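Local structure of coenzyme F420-dependent N(5),N(10)-methenyltetrahydromethanopterin reductase-related protein (Desulfurobacterium thermolithotrophum DSM 11699, 6HUY) at the interface of chains A and B. The protein is an HmdII-type paralogue of the [Fe]-hydrogenase Hmd that binds the iron-guanylylpyridinol cofactor, here crystallized with methenyl-tetrahydrofolate. Sequence-based numbering; all coordinates share one arbitrary frame. Chains: chain A, Coenzyme F420-dependent N(5),N(10)-methenyltetrahydromethanopterin reductase-related protein; chain B, Coenzyme F420-dependent N(5),N(10)-methenyltetrahydromethanopterin reductase-related protein.

The interface of chains A and B. Residues chain A 209-210, 213-214, 243; chain B 209, 213, 242-243, 246.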
ATOM      1  N   THR A 209      -5.322  -6.079   6.622  1.00 42.81           N
ATOM      2  CA  THR A 209      -4.146  -5.509   5.974  1.00 45.19           C
ATOM      3  C   THR A 209      -4.199  -3.983   5.965  1.00 40.99           C
ATOM      4  O   THR A 209      -3.169  -3.321   6.113  1.00 41.35           O
ATOM      5  CB  THR A 209      -4.010  -6.065   4.558  1.00 48.57           C
ATOM      6  OG1 THR A 209      -3.855  -7.492   4.623  1.00 51.69           O
ATOM      7  CG2 THR A 209      -2.758  -5.490   3.896  1.00 49.33           C
ATOM      8  N   THR A 210      -5.389  -3.407   5.802  1.00 38.57           N
ATOM      9  CA  THR A 210      -5.519  -1.953   5.789  1.00 38.68           C
ATOM     10  C   THR A 210      -5.125  -1.357   7.132  1.00 41.83           C
ATOM     11  O   THR A 210      -4.365  -0.385   7.198  1.00 44.44           O
ATOM     12  CB  THR A 210      -6.958  -1.580   5.433  1.00 37.99           C
ATOM     13  OG1 THR A 210      -7.300  -2.209   4.196  1.00 37.48           O
ATOM     14  CG2 THR A 210      -7.148  -0.074   5.319  1.00 36.66           C
ATOM     15  N   ALA A 213      -1.211  -2.094   8.022  1.00 41.45           N
ATOM     16  CA  ALA A 213      -0.340  -1.264   7.203  1.00 40.64           C
ATOM     17  C   ALA A 213      -0.499   0.209   7.555  1.00 43.39           C
ATOM     18  O   ALA A 213       0.481   0.962   7.590  1.00 44.97           O
ATOM     19  CB  ALA A 213      -0.638  -1.500   5.729  1.00 40.49           C
ATOM     20  N   PHE A 214      -1.731   0.635   7.825  1.00 43.02           N
ATOM     21  CA  PHE A 214      -1.959   1.989   8.303  1.00 41.24           C
ATOM     22  C   PHE A 214      -1.240   2.219   9.620  1.00 41.06           C
ATOM     23  O   PHE A 214      -0.544   3.223   9.795  1.00 39.55           O
ATOM     24  CB  PHE A 214      -3.455   2.235   8.471  1.00 41.80           C
ATOM     25  CG  PHE A 214      -3.786   3.542   9.140  1.00 40.74           C
ATOM     26  CD1 PHE A 214      -3.939   4.695   8.393  1.00 40.35           C
ATOM     27  CD2 PHE A 214      -3.943   3.617  10.512  1.00 40.95           C
ATOM     28  CE1 PHE A 214      -4.244   5.899   9.005  1.00 43.10           C
ATOM     29  CE2 PHE A 214      -4.252   4.810  11.129  1.00 43.87           C
ATOM     30  CZ  PHE A 214      -4.399   5.957  10.373  1.00 44.60           C
ATOM     31  N   LEU A 243       4.827   0.803  -0.038  1.00 33.39           N
ATOM     32  CA  LEU A 243       3.538   0.137  -0.156  1.00 34.60           C
ATOM     33  C   LEU A 243       3.107   0.018  -1.610  1.00 34.97           C
ATOM     34  O   LEU A 243       2.446  -0.961  -1.973  1.00 35.14           O
ATOM     35  CB  LEU A 243       2.501   0.870   0.701  1.00 35.46           C
ATOM     36  CG  LEU A 243       2.801   0.828   2.215  1.00 37.16           C
ATOM     37  CD1 LEU A 243       1.713   1.517   3.055  1.00 38.49           C
ATOM     38  CD2 LEU A 243       2.964  -0.593   2.706  1.00 38.56           C
TER
ATOM     39  N   THR B 209       7.633   0.247   7.827  1.00 41.24           N
ATOM     40  CA  THR B 209       6.328   0.104   7.184  1.00 38.97           C
ATOM     41  C   THR B 209       6.298  -1.090   6.236  1.00 41.64           C
ATOM     42  O   THR B 209       5.278  -1.790   6.144  1.00 41.88           O
ATOM     43  CB  THR B 209       5.970   1.397   6.444  1.00 38.82           C
ATOM     44  OG1 THR B 209       5.909   2.484   7.382  1.00 43.19           O
ATOM     45  CG2 THR B 209       4.632   1.305   5.755  1.00 34.02           C
ATOM     46  N   ALA B 213       3.746  -4.182   7.072  1.00 36.77           N
ATOM     47  CA  ALA B 213       2.728  -4.455   6.064  1.00 36.49           C
ATOM     48  C   ALA B 213       2.884  -5.856   5.486  1.00 37.91           C
ATOM     49  O   ALA B 213       1.887  -6.529   5.201  1.00 37.47           O
ATOM     50  CB  ALA B 213       2.796  -3.407   4.947  1.00 35.40           C
ATOM     51  N   SER B 242      -5.528  -3.080  -0.265  1.00 35.99           N
ATOM     52  CA  SER B 242      -5.229  -2.368   0.976  1.00 36.79           C
ATOM     53  C   SER B 242      -3.957  -1.547   0.848  1.00 37.29           C
ATOM     54  O   SER B 242      -3.921  -0.369   1.219  1.00 37.01           O
ATOM     55  CB  SER B 242      -5.090  -3.352   2.146  1.00 36.59           C
ATOM     56  OG  SER B 242      -6.294  -4.058   2.357  1.00 37.83           O
ATOM     57  N   LEU B 243      -2.890  -2.166   0.342  1.00 38.65           N
ATOM     58  CA  LEU B 243      -1.591  -1.509   0.330  1.00 40.91           C
ATOM     59  C   LEU B 243      -1.508  -0.458  -0.766  1.00 38.56           C
ATOM     60  O   LEU B 243      -0.877   0.587  -0.569  1.00 36.33           O
ATOM     61  CB  LEU B 243      -0.479  -2.550   0.172  1.00 40.95           C
ATOM     62  CG  LEU B 243      -0.484  -3.684   1.206  1.00 42.27           C
ATOM     63  CD1 LEU B 243       0.650  -4.664   0.933  1.00 42.29           C
ATOM     64  CD2 LEU B 243      -0.372  -3.150   2.634  1.00 43.05           C
ATOM     65  N   ILE B 246      -3.386   2.680   0.613  1.00 36.07           N
ATOM     66  CA  ILE B 246      -2.609   3.471   1.561  1.00 37.46           C
ATOM     67  C   ILE B 246      -1.500   4.231   0.842  1.00 34.43           C
ATOM     68  O   ILE B 246      -1.268   5.415   1.114  1.00 31.77           O
ATOM     69  CB  ILE B 246      -2.068   2.577   2.690  1.00 41.19           C
ATOM     70  CG1 ILE B 246      -3.239   2.062   3.531  1.00 45.99           C
ATOM     71  CG2 ILE B 246      -1.102   3.354   3.591  1.00 39.43           C
ATOM     72  CD1 ILE B 246      -2.928   0.848   4.369  1.00 49.85           C
TER
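A:Ala213 and B:Leu243 meet end to end near the middle of a dimer contact formed by the same two helices of each chain. The methyl CD2 of B:Leu243 lies 3.5 Å from CB of A:Ala213 and also touches CG2 of A:Thr209, whose side chain it crosses at about a right angle. A:Thr209 can offer that methyl because CG2 is anti to the backbone N (chi1 -61° places OG1 beside it). The approximately twofold-related half repeats the motif: CD2 of A:Leu243 reaches CB of B:Ala213 at 3.6 Å and lies farther, 4.0 Å, from CG2 of B:Thr209, again crossing at nearly ninety degrees. The two alanine methyls lie side by side, CB of A:Ala213 4.0 Å from CB of B:Ala213, pointing in roughly the same direction. The second branch of A:Leu243 goes to B:Ile246: CD1 presses on CG2 at 3.4 Å, a tight carbon pair, with the side chains set obliquely. B:Ile246 divides its contacts, since its CD1 end points to the other helix, touching CB of A:Ala213 and lying 3.4 Å from the carbonyl O of A:Thr210. At the rim of this apolar patch the hydroxyls OG1 of A:Thr210 and OG of B:Ser242 hydrogen-bond at 2.8 Å, the donor undecided. Both hydroxyls are anti to their own carbonyl carbons, and CB of B:Ser242 packs against CG2 of A:Thr209 alongside. In each chain the contact draws on helices 207-228 and 232-262, so helix 207-228 of one subunit lies against 232-262 of the other in an intertwined, approximately twofold arrangement, as expected for the intersubunit helical core of Hmd-family dimers.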